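Local coordinates for protein peptidoglycan glycosyltransferase (Eggerthella lenta, PDB 4MNR) that belongs to the penicillin-binding proteins, pairing a domain of the PBP dimerisation family with a transpeptidase-family domain of the beta-lactamase clan, at residues 123-128 and 429-434; 127-132 and 147-152; 143-148 and 174-179. One frame throughout, in Å; residues are numbered along the deposited sequence. Where two conformers were deposited one is given.

In the fold
All three contacts gather on the side of the five-stranded antiparallel sheet of the transpeptidase-family domain that runs from edge strand 142-148 through 130-135 to central strand 425-431. Interaction 1 sets the end of helix 115-125 against strand 425-431, interaction 2 pairs 130-135 with 142-148, and interaction 3 lays loop 174-179 on 142-148. Centres of interactions 1 and 2 lie about 7 Å apart, 2 and 3 about 8 Å, 1 and 3 about 11 Å. Along the chain, 1 and 2 start from the same stretch (127-128); interaction 3, nested inside the loop closed by interaction 1, begins where 2 ends. The salt bridge R175 NE to E432 OE2 joins interactions 3 and 1, linking segments distant in sequence.

Interaction 1: residues 123-128 and 429-434; sequences DALAGR and IVIEDG
The last turn of helix 115-125 packs on the antiparallel sheet of the transpeptidase-family domain, where A124 and L125 meet I429 and I431 of strand 425-431. I429 points toward the helix with CG1 anti to its backbone N (chi1 -179°), and its CD1 lies 4.0 Å from A124 CB; the same methyl also touches L125 CD2. That leucine methyl is the meeting point of the cluster, since it approaches I431 CD1 to 3.6 Å as well. Beyond the helix, a type II turn from L125 to R128, closed by R128 N bonding L125 O at 2.9 Å, swings the chain back toward the sheet. R128 crosses I431 obliquely, and a bend at chi2 (-104°) brings its CD to 3.7 Å from I431 CG2. In the plane of the guanidinium, at its edge, a water accepts from R128 NH1 at 2.8 Å and donates a weak bond to E432 O. The stronger partner of NH1 is E435, through a salt bridge. I431 thus has one branch in the hydrocarbon core and the other beside the arginine's CD, which implies an interface made by apolar packing, with the water a weak link at its margin and the arginine's charge paired outside it.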
loop_
_atom_site.group_PDB
_atom_site.type_symbol
_atom_site.label_atom_id
_atom_site.label_comp_id
_atom_site.label_asym_id
_atom_site.label_seq_id
_atom_site.Cartn_x
_atom_site.Cartn_y
_atom_site.Cartn_z
ATOM N N ASP A 123 -12.629 -6.967 -6.553
ATOM C CA ASP A 123 -13.353 -6.619 -7.774
ATOM C C ASP A 123 -12.630 -5.521 -8.561
ATOM O O ASP A 123 -12.662 -5.511 -9.799
ATOM C CB ASP A 123 -14.783 -6.170 -7.460
ATOM C CG ASP A 123 -15.679 -7.312 -6.986
ATOM O OD1 ASP A 123 -15.319 -8.501 -7.148
ATOM O OD2 ASP A 123 -16.770 -7.013 -6.457
ATOM N N ALA A 124 -11.996 -4.600 -7.838
ATOM C CA ALA A 124 -11.245 -3.504 -8.446
ATOM C C ALA A 124 -10.075 -4.054 -9.251
ATOM O O ALA A 124 -9.728 -3.510 -10.302
ATOM C CB ALA A 124 -10.748 -2.541 -7.385
ATOM N N LEU A 125 -9.501 -5.158 -8.775
ATOM C CA LEU A 125 -8.328 -5.759 -9.405
ATOM C C LEU A 125 -8.658 -6.870 -10.397
ATOM O O LEU A 125 -7.754 -7.413 -11.027
ATOM C CB LEU A 125 -7.427 -6.376 -8.330
ATOM C CG LEU A 125 -6.906 -5.428 -7.251
ATOM C CD1 LEU A 125 -6.206 -6.221 -6.155
ATOM C CD2 LEU A 125 -5.978 -4.436 -7.887
ATOM N N ALA A 126 -9.932 -7.223 -10.526
ATOM C CA ALA A 126 -10.306 -8.390 -11.325
ATOM C C ALA A 126 -9.823 -8.292 -12.777
ATOM O O ALA A 126 -10.098 -7.315 -13.467
ATOM C CB ALA A 126 -11.816 -8.611 -11.272
ATOM N N GLY A 127 -9.081 -9.300 -13.228
ATOM C CA GLY A 127 -8.579 -9.317 -14.593
ATOM C C GLY A 127 -7.308 -8.502 -14.776
ATOM O O GLY A 127 -6.799 -8.379 -15.895
ATOM N N ARG A 128 -6.790 -7.969 -13.671
ATOM C CA ARG A 128 -5.587 -7.152 -13.706
ATOM C C ARG A 128 -4.486 -7.795 -12.879
ATOM O O ARG A 128 -4.697 -8.806 -12.213
ATOM C CB ARG A 128 -5.866 -5.787 -13.084
ATOM C CG ARG A 128 -7.159 -5.140 -13.524
ATOM C CD ARG A 128 -6.862 -4.055 -14.505
ATOM N NE ARG A 128 -8.052 -3.357 -14.977
ATOM C CZ ARG A 128 -7.997 -2.359 -15.847
ATOM N NH1 ARG A 128 -6.818 -1.967 -16.302
ATOM N NH2 ARG A 128 -9.105 -1.757 -16.259
ATOM N N ILE A 429 -3.871 1.579 -3.928
ATOM C CA ILE A 429 -4.079 0.588 -4.978
ATOM C C ILE A 429 -3.055 0.812 -6.070
ATOM O O ILE A 429 -2.724 1.959 -6.398
ATOM C CB ILE A 429 -5.523 0.659 -5.541
ATOM C CG1 ILE A 429 -5.753 -0.406 -6.621
ATOM C CG2 ILE A 429 -5.827 2.022 -6.109
ATOM C CD1 ILE A 429 -7.258 -0.609 -6.942
ATOM N N VAL A 430 -2.510 -0.280 -6.596
ATOM C CA VAL A 430 -1.674 -0.192 -7.791
ATOM C C VAL A 430 -2.222 -1.153 -8.833
ATOM O O VAL A 430 -2.552 -2.307 -8.530
ATOM C CB VAL A 430 -0.169 -0.481 -7.520
ATOM C CG1 VAL A 430 0.013 -1.883 -6.929
ATOM C CG2 VAL A 430 0.639 -0.305 -8.830
ATOM N N ILE A 431 -2.371 -0.659 -10.052
ATOM C CA ILE A 431 -2.745 -1.507 -11.181
ATOM C C ILE A 431 -1.555 -1.560 -12.131
ATOM O O ILE A 431 -1.213 -0.559 -12.762
ATOM C CB ILE A 431 -3.935 -0.913 -11.962
ATOM C CG1 ILE A 431 -5.135 -0.678 -11.043
ATOM C CG2 ILE A 431 -4.305 -1.828 -13.132
ATOM C CD1 ILE A 431 -5.725 -1.931 -10.485
ATOM N N GLU A 432 -0.922 -2.720 -12.256
ATOM C CA GLU A 432 0.238 -2.827 -13.146
ATOM C C GLU A 432 -0.142 -2.676 -14.625
ATOM O O GLU A 432 -1.166 -3.205 -15.078
ATOM C CB GLU A 432 0.975 -4.151 -12.940
ATOM C CG GLU A 432 1.533 -4.334 -11.532
ATOM C CD GLU A 432 2.178 -5.685 -11.330
ATOM O OE1 GLU A 432 2.843 -6.191 -12.265
ATOM O OE2 GLU A 432 2.014 -6.251 -10.230
ATOM N N ASP A 433 0.685 -1.946 -15.368
ATOM C CA ASP A 433 0.458 -1.756 -16.807
ATOM C C ASP A 433 -0.941 -1.225 -17.089
ATOM O O ASP A 433 -1.611 -1.688 -18.013
ATOM C CB ASP A 433 0.676 -3.071 -17.556
ATOM C CG ASP A 433 1.985 -3.732 -17.181
ATOM O OD1 ASP A 433 3.028 -3.049 -17.271
ATOM O OD2 ASP A 433 1.966 -4.913 -16.768
ATOM N N GLY A 434 -1.383 -0.270 -16.282
ATOM C CA GLY A 434 -2.746 0.224 -16.369
ATOM C C GLY A 434 -2.893 1.432 -17.266
ATOM O O GLY A 434 -1.936 2.166 -17.485
HETATM O O HOH W 1 -4.305 -3.251 -16.295
#

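Interaction 2: residues 127-132 and 147-152; sequences GRKGAC and SAPTYN
G130 and A148 form an antiparallel hydrogen-bonded pair, and two backbone bonds carry most of the polar side of this contact. G130 N-H donates to A148 O at 3.0 Å with an angle of 163° at the hydrogen, and A148 N returns a bond of equal length to G130 O, a little more bent at 156°. In both, the donor is tilted from the carbonyl plane of its acceptor. One step on, A131 and S147 make the non-hydrogen-bonded pair, their CA atoms 4.4 Å apart.

Weaker CA-H...O contacts fill in around the ladder. K129 CA points a hydrogen at A148 O over 3.3 Å, while S147 CA does the same to G130 O, so each carbonyl oxygen of the bonded pair receives both an N-H and a C-H. The backbone of G130 takes up angles at which a CB would press on the carbonyl oxygen of K129.

Side-chain packing is confined to the end of the ladder. The methyl of A148 sits close to the backbone of R128, with CB 3.3 Å from R128 O. Beside the last bonded pair K129 crosses the ring of P149 at a slant: with CG anti to its backbone N (chi1 -157°), K129 CG and CE each come to 3.9 Å from P149 CD. A cis peptide bond precedes P149, and the chain leaves the sheet here.

K129 and A131 also bond through their backbones to E432 and V430 on the other flank, making strand 130-135 an inner strand of the sheet. The pairing is that of a beta hairpin, formed by strands 130-135 and 142-148, whose second strand, 142-148, is an edge of the five-stranded sheet.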
loop_
_atom_site.group_PDB
_atom_site.type_symbol
_atom_site.label_atom_id
_atom_site.label_comp_id
_atom_site.label_asym_id
_atom_site.label_seq_id
_atom_site.Cartn_x
_atom_site.Cartn_y
_atom_site.Cartn_z
ATOM N N GLY A 127 -9.081 -9.300 -13.228
ATOM C CA GLY A 127 -8.579 -9.317 -14.593
ATOM C C GLY A 127 -7.308 -8.502 -14.776
ATOM O O GLY A 127 -6.799 -8.379 -15.895
ATOM N N ARG A 128 -6.790 -7.969 -13.671
ATOM C CA ARG A 128 -5.587 -7.152 -13.706
ATOM C C ARG A 128 -4.486 -7.795 -12.879
ATOM O O ARG A 128 -4.697 -8.806 -12.213
ATOM C CB ARG A 128 -5.866 -5.787 -13.084
ATOM C CG ARG A 128 -7.159 -5.140 -13.524
ATOM C CD ARG A 128 -6.862 -4.055 -14.505
ATOM N NE ARG A 128 -8.052 -3.357 -14.977
ATOM C CZ ARG A 128 -7.997 -2.359 -15.847
ATOM N NH1 ARG A 128 -6.818 -1.967 -16.302
ATOM N NH2 ARG A 128 -9.105 -1.757 -16.259
ATOM N N LYS A 129 -3.307 -7.186 -12.938
ATOM C CA LYS A 129 -2.214 -7.502 -12.043
ATOM C C LYS A 129 -2.038 -6.297 -11.115
ATOM O O LYS A 129 -1.987 -5.149 -11.567
ATOM C CB LYS A 129 -0.956 -7.703 -12.867
ATOM C CG LYS A 129 0.103 -8.530 -12.216
ATOM C CD LYS A 129 0.872 -9.284 -13.288
ATOM C CE LYS A 129 -0.079 -10.140 -14.103
ATOM N NZ LYS A 129 0.634 -11.064 -15.035
ATOM N N GLY A 130 -1.950 -6.548 -9.819
ATOM C CA GLY A 130 -1.749 -5.448 -8.885
ATOM C C GLY A 130 -2.182 -5.782 -7.478
ATOM O O GLY A 130 -2.274 -6.955 -7.106
ATOM N N ALA A 131 -2.462 -4.753 -6.685
ATOM C CA ALA A 131 -2.791 -4.976 -5.290
ATOM C C ALA A 131 -3.538 -3.811 -4.706
ATOM O O ALA A 131 -3.435 -2.681 -5.200
ATOM C CB ALA A 131 -1.516 -5.214 -4.482
ATOM N N CYS A 132 -4.273 -4.085 -3.631
ATOM C CA CYS A 132 -5.044 -3.050 -2.958
ATOM C C CYS A 132 -5.040 -3.288 -1.457
ATOM O O CYS A 132 -5.248 -4.421 -1.012
ATOM C CB CYS A 132 -6.469 -3.057 -3.500
ATOM S SG CYS A 132 -7.553 -1.838 -2.709
ATOM N N SER A 147 -4.537 -9.183 -3.673
ATOM C CA SER A 147 -3.554 -9.251 -4.750
ATOM C C SER A 147 -4.219 -9.899 -5.960
ATOM O O SER A 147 -5.143 -10.701 -5.805
ATOM C CB SER A 147 -2.345 -10.089 -4.327
ATOM O OG SER A 147 -1.777 -9.590 -3.131
ATOM N N ALA A 148 -3.759 -9.536 -7.153
ATOM C CA ALA A 148 -4.252 -10.124 -8.391
ATOM C C ALA A 148 -3.067 -10.330 -9.328
ATOM O O ALA A 148 -2.177 -9.499 -9.374
ATOM C CB ALA A 148 -5.287 -9.206 -9.034
ATOM N N PRO A 149 -3.054 -11.436 -10.092
ATOM C CA PRO A 149 -4.077 -12.479 -10.192
ATOM C C PRO A 149 -4.215 -13.293 -8.923
ATOM O O PRO A 149 -3.321 -13.323 -8.070
ATOM C CB PRO A 149 -3.560 -13.377 -11.323
ATOM C CG PRO A 149 -2.590 -12.554 -12.067
ATOM C CD PRO A 149 -1.958 -11.659 -11.044
ATOM N N THR A 150 -5.365 -13.933 -8.792
ATOM C CA THR A 150 -5.637 -14.685 -7.590
ATOM C C THR A 150 -6.159 -16.074 -7.932
ATOM O O THR A 150 -6.112 -16.507 -9.095
ATOM C CB THR A 150 -6.591 -13.896 -6.654
ATOM O OG1 THR A 150 -6.636 -14.527 -5.368
ATOM C CG2 THR A 150 -7.991 -13.809 -7.258
ATOM N N TYR A 151 -6.622 -16.781 -6.907
ATOM C CA TYR A 151 -7.009 -18.175 -7.031
ATOM C C TYR A 151 -7.942 -18.537 -5.889
ATOM O O TYR A 151 -8.008 -17.832 -4.873
ATOM C CB TYR A 151 -5.771 -19.085 -6.981
ATOM C CG TYR A 151 -4.972 -18.969 -5.687
ATOM C CD1 TYR A 151 -4.124 -17.898 -5.466
ATOM C CD2 TYR A 151 -5.062 -19.944 -4.704
ATOM C CE1 TYR A 151 -3.397 -17.784 -4.303
ATOM C CE2 TYR A 151 -4.340 -19.839 -3.527
ATOM C CZ TYR A 151 -3.508 -18.762 -3.336
ATOM O OH TYR A 151 -2.784 -18.657 -2.172
ATOM N N ASN A 152 -8.680 -19.627 -6.055
ATOM C CA ASN A 152 -9.472 -20.150 -4.945
ATOM C C ASN A 152 -8.546 -20.799 -3.936
ATOM O O ASN A 152 -7.764 -21.686 -4.299
ATOM C CB ASN A 152 -10.466 -21.192 -5.446
ATOM C CG ASN A 152 -11.519 -20.600 -6.337
ATOM O OD1 ASN A 152 -11.917 -19.445 -6.166
ATOM N ND2 ASN A 152 -11.981 -21.385 -7.301
#

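Interaction 3: residues 143-148 and 174-179; sequences LAMASA and DRAAGS
R175 and A176 meet S147 through the serine hydroxyl. In the conformer described here, one of two deposited, OG is anti to its own carbonyl carbon and appears to accept from two consecutive backbone N-H groups. Both bonds are bent: A176 N lies 3.2 Å from S147 OG, and R175 N makes a weak one at 3.0 Å.

From there the side chain of R175 can be followed outward. CB rests against the serine, 4.0 Å from S147 CB and slightly nearer OG. CG stands beside the backbone N (chi1 -73°), and the chain then runs extended as far as NE. CD passes 3.3 Å from A148 O, and R175 NH1 comes within 3.5 Å of the same oxygen, the guanidinium lying oblique to it. Polar partners of the tip lie beyond the two segments: NE makes a salt bridge with E432, and NH2 a hydrogen bond with S170.

The neighbouring alanines of the loop pack on the edge strand. A176 CB lies 3.6 Å from CG of the selenomethionine M145 and also touches A146 O, while M145 CE reaches A177 CB. Within the loop, D174 OD1 accepts from A177 N at 2.9 Å, from above the carboxylate plane, which is an Asx motif; the carbonyl O of D174 accepts from S179 OG.

The face of strand 142-148 bearing M145 and S147 is therefore covered by this loop, with V62 and H61 of helix 60-63 also touching them. A144, A146 and A148 turn to the opposite face, against helix 115-125, and R175 and A176 reach across to A131 of strand 130-135.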
loop_
_atom_site.group_PDB
_atom_site.type_symbol
_atom_site.label_atom_id
_atom_site.label_comp_id
_atom_site.label_asym_id
_atom_site.label_seq_id
_atom_site.Cartn_x
_atom_site.Cartn_y
_atom_site.Cartn_z
ATOM N N LEU A 143 -8.493 -3.490 6.723
ATOM C CA LEU A 143 -9.883 -3.828 6.400
ATOM C C LEU A 143 -9.999 -4.642 5.112
ATOM O O LEU A 143 -10.976 -5.361 4.922
ATOM C CB LEU A 143 -10.727 -2.549 6.275
ATOM C CG LEU A 143 -10.637 -1.562 7.453
ATOM C CD1 LEU A 143 -11.521 -0.340 7.214
ATOM C CD2 LEU A 143 -11.035 -2.207 8.785
ATOM N N ALA A 144 -9.021 -4.494 4.217
ATOM C CA ALA A 144 -8.930 -5.304 2.998
ATOM C C ALA A 144 -7.472 -5.387 2.552
ATOM O O ALA A 144 -6.704 -4.448 2.707
ATOM C CB ALA A 144 -9.796 -4.712 1.852
HETATM N N MSE A 145 -7.096 -6.535 2.003
HETATM C CA MSE A 145 -5.753 -6.728 1.486
HETATM C C MSE A 145 -5.885 -7.739 0.363
HETATM O O MSE A 145 -6.167 -8.914 0.611
HETATM C CB MSE A 145 -4.798 -7.208 2.593
HETATM C CG MSE A 145 -3.388 -7.460 2.124
HETATM SE SE MSE A 145 -2.181 -7.735 3.643
HETATM C CE MSE A 145 -1.584 -5.908 3.819
ATOM N N ALA A 146 -5.752 -7.264 -0.878
ATOM C CA ALA A 146 -5.982 -8.091 -2.078
ATOM C C ALA A 146 -4.823 -8.039 -3.059
ATOM O O ALA A 146 -4.211 -6.993 -3.260
ATOM C CB ALA A 146 -7.251 -7.661 -2.799
ATOM N N SER A 147 -4.537 -9.183 -3.673
ATOM C CA SER A 147 -3.554 -9.251 -4.750
ATOM C C SER A 147 -4.219 -9.899 -5.960
ATOM O O SER A 147 -5.143 -10.701 -5.805
ATOM C CB SER A 147 -2.345 -10.089 -4.327
ATOM O OG SER A 147 -1.777 -9.590 -3.131
ATOM N N ALA A 148 -3.759 -9.536 -7.153
ATOM C CA ALA A 148 -4.252 -10.124 -8.391
ATOM C C ALA A 148 -3.067 -10.330 -9.328
ATOM O O ALA A 148 -2.177 -9.499 -9.374
ATOM C CB ALA A 148 -5.287 -9.206 -9.034
ATOM N N ASP A 174 2.343 -12.603 -3.415
ATOM C CA ASP A 174 1.662 -11.629 -2.557
ATOM C C ASP A 174 2.076 -10.234 -3.003
ATOM O O ASP A 174 3.177 -9.773 -2.709
ATOM C CB ASP A 174 2.052 -11.859 -1.088
ATOM C CG ASP A 174 1.360 -10.894 -0.117
ATOM O OD1 ASP A 174 0.981 -9.772 -0.508
ATOM O OD2 ASP A 174 1.198 -11.270 1.063
ATOM N N ARG A 175 1.203 -9.558 -3.729
ATOM C CA ARG A 175 1.544 -8.238 -4.233
ATOM C C ARG A 175 1.225 -7.113 -3.271
ATOM O O ARG A 175 1.749 -6.012 -3.421
ATOM C CB ARG A 175 0.838 -7.977 -5.561
ATOM C CG ARG A 175 1.446 -8.768 -6.724
ATOM C CD ARG A 175 0.660 -8.522 -8.014
ATOM N NE ARG A 175 1.450 -8.905 -9.180
ATOM C CZ ARG A 175 1.577 -10.150 -9.628
ATOM N NH1 ARG A 175 0.941 -11.149 -9.033
ATOM N NH2 ARG A 175 2.348 -10.390 -10.679
ATOM N N ALA A 176 0.339 -7.363 -2.314
ATOM C CA ALA A 176 -0.100 -6.306 -1.400
ATOM C C ALA A 176 0.881 -5.999 -0.281
ATOM O O ALA A 176 1.030 -4.837 0.130
ATOM C CB ALA A 176 -1.485 -6.646 -0.817
ATOM N N ALA A 177 1.508 -7.041 0.246
ATOM C CA ALA A 177 2.459 -6.885 1.336
ATOM C C ALA A 177 3.853 -7.306 0.907
ATOM O O ALA A 177 4.839 -6.808 1.439
ATOM C CB ALA A 177 2.027 -7.703 2.533
ATOM N N GLY A 178 3.925 -8.230 -0.046
ATOM C CA GLY A 178 5.154 -8.973 -0.303
ATOM C C GLY A 178 6.051 -8.539 -1.447
ATOM O O GLY A 178 7.076 -9.175 -1.695
ATOM N N SER A 179 5.676 -7.455 -2.123
ATOM C CA SER A 179 6.337 -7.014 -3.355
ATOM C C SER A 179 6.714 -5.528 -3.335
ATOM O O SER A 179 5.900 -4.691 -2.956
ATOM C CB SER A 179 5.402 -7.270 -4.544
ATOM O OG SER A 179 5.169 -8.658 -4.708
#